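Local atomic coordinates of protein SCO1, mitochondrial (Saccharomyces cerevisiae, PDB entry 2B7K), a protein that is needed to build cytochrome c oxidase in the mitochondrial inner membrane and is thought to carry copper or insert it into that enzyme. Residues Asp62-Gly65 with Leu66-Thr70; Thr169-Asp172 with Lys173-His177. All coordinates share one frame; numbering follows the deposited sequence.

Contact 1 of 2, residues Asp62-Gly65 with Leu66-Thr70; sequences DKLG and LWLNT
L66 donates its backbone N-H to D62 O, and its CB rests 3.4 Å from K63 O, while its CG lies 3.6 Å from D62 O on the outer side of helix 56-75. W67 makes the main side-chain contact. Its N bonds K63 O in the carbonyl plane, and that same oxygen sits over one face of the indole. The methylenes of K63 run along this face near its rim, pointing the same way: CG makes a CH-pi contact 4.1 Å from the centroid of the five-membered ring, and CE lies 3.6 Å from W67 CZ2. With CG anti to the backbone N (chi1 -176°), the lysine chain sets out beside the indole, and the bend at chi3 (62°) keeps CE against the rim of the six-membered ring. L64 crosses W67 at about a right angle, its CD1 4.1 Å from CE3 of the ring. L68 N takes L64 O at 2.9 Å, a nearly straight bond (172°), and L68 CD1 packs on L64 CG at 4.0 Å. N69 N bonds G65 O, and T70 closes the turn with N and OG1 reaching L66 O from opposite faces of its plane. The helix links strands 44-49 and 80-85 in a beta-alpha-beta unit of the thioredoxin-like domain. L64 and W67 pack on I45 of strand 44-49, W67 NE1 bonds D166 O, and W67 and T70 touch V171 of helix 169-180.

Contact 2 of 2, residues Thr169-Asp172 with Lys173-His177; sequences TGVD and KIVEH
Helix 169-180, the last helix of the modelled chain, begins here, and its first two turns are held by four successive i to i+4 backbone bonds. V171 and V175 supply the apolar side-chain contact between the turns: CG1 of V171 meets CG2 of V175 at 3.9 Å, the two side chains crossing at a slant. V171 has CG1 anti to the backbone N (chi1 169°), which places this methyl beside its own carbonyl carbon and on the side of the following turn. The same V175 methyl also presses on the backbone, with CG2 3.1 Å from V171 O. That oxygen accepts V175 N at 2.9 Å in a bond that is close to straight, 172° at the hydrogen.

The other three bonds come in more obliquely. K173 N reaches T169 O at 3.2 Å, and the donor is tilted well out of the carbonyl plane; I174 N takes G170 O and E176 N takes D172 O, both with a smaller tilt. I174 lays its side chain along the acceptor of its own N-H: CG1, beside the backbone N at chi1 -66°, comes within 3.3 Å of G170 O, and CD1 follows at 3.7 Å. At the outset of the helix, T169 N is held by the D166 carboxylate through OD2, a partner from the preceding loop.

The helix has two packed sides. V171 lies on L71 and Y75 of helix 56-75, with V175 joining it on L71, while I174 reaches L161 and K173 and H177 touch D159, both partners belonging to strand 157-161.

In the fold
Contacts 1 and 2 are turns of two different helices, 56-75 and 169-180, packed together with their centres about 12 Å apart. G170 CA, V171 CG2 and I174 CD1 of contact 2 lie on the indole face of W67 opposite K63. Both contacts are partly buried, with L64, W67 and L68, and V171, I174 and V175, inward and charged residues such as D62, D172 and E176 outside. Contact 1 lies nearer the centre of the chain, packs on strand 44-49 and adds an aromatic ring lined by a lysine chain; contact 2 relies on beta-branched residues and reaches an edge strand of the sheet, 157-161. The side chain of D62 is about 10 Å from that of C57, a probable copper ligand, whereas contact 2 lies away from that site.

Contact 1 of 2, residues Asp62-Gly65 with Leu66-Thr70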
loop_
_atom_site.group_PDB
_atom_site.type_symbol
_atom_site.label_atom_id
_atom_site.label_comp_id
_atom_site.label_asym_id
_atom_site.label_seq_id
_atom_site.Cartn_x
_atom_site.Cartn_y
_atom_site.Cartn_z
ATOM N N ASP A 62 -4.021 -10.411 3.526
ATOM C CA ASP A 62 -3.862 -11.255 4.708
ATOM C C ASP A 62 -2.384 -11.275 5.081
ATOM O O ASP A 62 -2.031 -11.108 6.247
ATOM C CB ASP A 62 -4.336 -12.684 4.432
ATOM C CG ASP A 62 -5.822 -12.869 4.689
ATOM O OD1 ASP A 62 -6.351 -13.956 4.366
ATOM O OD2 ASP A 62 -6.461 -11.934 5.219
ATOM N N LYS A 63 -1.524 -11.464 4.082
ATOM C CA LYS A 63 -0.087 -11.498 4.317
ATOM C C LYS A 63 0.373 -10.174 4.918
ATOM O O LYS A 63 1.191 -10.157 5.844
ATOM C CB LYS A 63 0.670 -11.774 3.009
ATOM C CG LYS A 63 2.184 -11.922 3.192
ATOM C CD LYS A 63 2.893 -12.326 1.896
ATOM C CE LYS A 63 2.737 -11.272 0.800
ATOM N NZ LYS A 63 3.443 -11.667 -0.461
ATOM N N LEU A 64 -0.151 -9.067 4.393
ATOM C CA LEU A 64 0.213 -7.741 4.889
ATOM C C LEU A 64 -0.143 -7.600 6.375
ATOM O O LEU A 64 0.613 -7.018 7.151
ATOM C CB LEU A 64 -0.492 -6.650 4.069
ATOM C CG LEU A 64 -0.287 -5.198 4.523
ATOM C CD1 LEU A 64 1.198 -4.847 4.448
ATOM C CD2 LEU A 64 -1.108 -4.250 3.648
ATOM N N GLY A 65 -1.294 -8.136 6.768
ATOM C CA GLY A 65 -1.700 -8.057 8.160
ATOM C C GLY A 65 -0.716 -8.792 9.056
ATOM O O GLY A 65 -0.410 -8.343 10.166
ATOM N N LEU A 66 -0.216 -9.923 8.577
ATOM C CA LEU A 66 0.752 -10.696 9.351
ATOM C C LEU A 66 2.025 -9.875 9.504
ATOM O O LEU A 66 2.609 -9.815 10.588
ATOM C CB LEU A 66 1.074 -12.015 8.650
ATOM C CG LEU A 66 -0.054 -13.050 8.573
ATOM C CD1 LEU A 66 0.470 -14.301 7.901
ATOM C CD2 LEU A 66 -0.560 -13.374 9.975
ATOM N N TRP A 67 2.451 -9.247 8.411
ATOM C CA TRP A 67 3.650 -8.413 8.430
ATOM C C TRP A 67 3.512 -7.259 9.419
ATOM O O TRP A 67 4.395 -7.029 10.250
ATOM C CB TRP A 67 3.928 -7.818 7.044
ATOM C CG TRP A 67 4.449 -8.778 6.005
ATOM C CD1 TRP A 67 4.897 -10.050 6.203
ATOM C CD2 TRP A 67 4.593 -8.513 4.606
ATOM N NE1 TRP A 67 5.314 -10.600 5.006
ATOM C CE2 TRP A 67 5.139 -9.675 4.011
ATOM C CE3 TRP A 67 4.317 -7.401 3.795
ATOM C CZ2 TRP A 67 5.411 -9.762 2.640
ATOM C CZ3 TRP A 67 4.588 -7.483 2.429
ATOM C CH2 TRP A 67 5.131 -8.659 1.867
ATOM N N LEU A 68 2.417 -6.515 9.312
ATOM C CA LEU A 68 2.185 -5.379 10.199
ATOM C C LEU A 68 2.244 -5.750 11.676
ATOM O O LEU A 68 2.894 -5.064 12.470
ATOM C CB LEU A 68 0.838 -4.734 9.888
ATOM C CG LEU A 68 0.762 -4.099 8.495
ATOM C CD1 LEU A 68 -0.663 -3.634 8.216
ATOM C CD2 LEU A 68 1.733 -2.932 8.408
ATOM N N ASN A 69 1.575 -6.836 12.047
ATOM C CA ASN A 69 1.576 -7.264 13.442
ATOM C C ASN A 69 2.948 -7.730 13.921
ATOM O O ASN A 69 3.325 -7.477 15.062
ATOM C CB ASN A 69 0.534 -8.360 13.654
ATOM C CG ASN A 69 -0.864 -7.799 13.822
ATOM O OD1 ASN A 69 -1.853 -8.522 13.727
ATOM N ND2 ASN A 69 -0.950 -6.498 14.083
ATOM N N THR A 70 3.694 -8.407 13.058
ATOM C CA THR A 70 5.026 -8.869 13.427
ATOM C C THR A 70 5.937 -7.653 13.566
ATOM O O THR A 70 6.746 -7.570 14.492
ATOM C CB THR A 70 5.616 -9.799 12.353
ATOM O OG1 THR A 70 4.828 -10.992 12.274
ATOM C CG2 THR A 70 7.045 -10.167 12.690
#

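Contact 2 of 2, residues Thr169-Asp172 with Lys173-His177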
loop_
_atom_site.group_PDB
_atom_site.type_symbol
_atom_site.label_atom_id
_atom_site.label_comp_id
_atom_site.label_asym_id
_atom_site.label_seq_id
_atom_site.Cartn_x
_atom_site.Cartn_y
_atom_site.Cartn_z
ATOM N N THR A 169 10.230 -13.584 5.424
ATOM C CA THR A 169 11.229 -12.850 4.654
ATOM C C THR A 169 10.791 -11.430 4.313
ATOM O O THR A 169 11.630 -10.544 4.145
ATOM C CB THR A 169 11.594 -13.592 3.354
ATOM O OG1 THR A 169 10.420 -13.786 2.565
ATOM C CG2 THR A 169 12.208 -14.952 3.678
ATOM N N GLY A 170 9.484 -11.214 4.205
ATOM C CA GLY A 170 8.988 -9.882 3.904
ATOM C C GLY A 170 9.278 -8.961 5.075
ATOM O O GLY A 170 9.686 -7.813 4.908
ATOM N N VAL A 171 9.063 -9.469 6.281
ATOM C CA VAL A 171 9.331 -8.669 7.466
ATOM C C VAL A 171 10.820 -8.321 7.538
ATOM O O VAL A 171 11.178 -7.177 7.806
ATOM C CB VAL A 171 8.919 -9.418 8.749
ATOM C CG1 VAL A 171 9.449 -8.675 9.981
ATOM C CG2 VAL A 171 7.401 -9.528 8.817
ATOM N N ASP A 172 11.682 -9.303 7.283
ATOM C CA ASP A 172 13.129 -9.080 7.338
ATOM C C ASP A 172 13.571 -7.939 6.421
ATOM O O ASP A 172 14.386 -7.095 6.807
ATOM C CB ASP A 172 13.896 -10.359 6.958
ATOM C CG ASP A 172 13.668 -11.503 7.938
ATOM O OD1 ASP A 172 13.485 -11.235 9.142
ATOM O OD2 ASP A 172 13.691 -12.683 7.512
ATOM N N LYS A 173 13.021 -7.917 5.208
ATOM C CA LYS A 173 13.361 -6.897 4.223
ATOM C C LYS A 173 12.905 -5.506 4.645
ATOM O O LYS A 173 13.624 -4.524 4.465
ATOM C CB LYS A 173 12.737 -7.252 2.867
ATOM C CG LYS A 173 13.210 -6.374 1.714
ATOM C CD LYS A 173 14.692 -6.593 1.440
ATOM C CE LYS A 173 15.144 -5.873 0.181
ATOM N NZ LYS A 173 16.577 -6.150 -0.119
ATOM N N ILE A 174 11.702 -5.413 5.201
ATOM C CA ILE A 174 11.191 -4.125 5.642
ATOM C C ILE A 174 12.022 -3.598 6.815
ATOM O O ILE A 174 12.410 -2.432 6.832
ATOM C CB ILE A 174 9.698 -4.250 6.034
ATOM C CG1 ILE A 174 8.886 -4.588 4.779
ATOM C CG2 ILE A 174 9.201 -2.959 6.666
ATOM C CD1 ILE A 174 7.431 -4.912 5.040
ATOM N N VAL A 175 12.312 -4.463 7.781
ATOM C CA VAL A 175 13.112 -4.063 8.936
ATOM C C VAL A 175 14.444 -3.468 8.478
ATOM O O VAL A 175 14.859 -2.413 8.953
ATOM C CB VAL A 175 13.377 -5.267 9.866
ATOM C CG1 VAL A 175 14.316 -4.858 11.006
ATOM C CG2 VAL A 175 12.053 -5.782 10.428
ATOM N N GLU A 176 15.099 -4.150 7.546
ATOM C CA GLU A 176 16.383 -3.705 7.003
ATOM C C GLU A 176 16.308 -2.258 6.505
ATOM O O GLU A 176 17.172 -1.433 6.817
ATOM C CB GLU A 176 16.796 -4.640 5.860
ATOM C CG GLU A 176 18.161 -4.357 5.256
ATOM C CD GLU A 176 18.533 -5.354 4.170
ATOM O OE1 GLU A 176 19.644 -5.239 3.608
ATOM O OE2 GLU A 176 17.719 -6.255 3.876
ATOM N N HIS A 177 15.269 -1.953 5.736
ATOM C CA HIS A 177 15.071 -0.611 5.194
ATOM C C HIS A 177 14.781 0.441 6.257
ATOM O O HIS A 177 15.327 1.541 6.221
ATOM C CB HIS A 177 13.922 -0.617 4.184
ATOM C CG HIS A 177 14.304 -1.138 2.835
ATOM N ND1 HIS A 177 15.153 -0.456 1.990
ATOM C CD2 HIS A 177 13.965 -2.278 2.190
ATOM C CE1 HIS A 177 15.320 -1.154 0.882
ATOM N NE2 HIS A 177 14.611 -2.264 0.977
#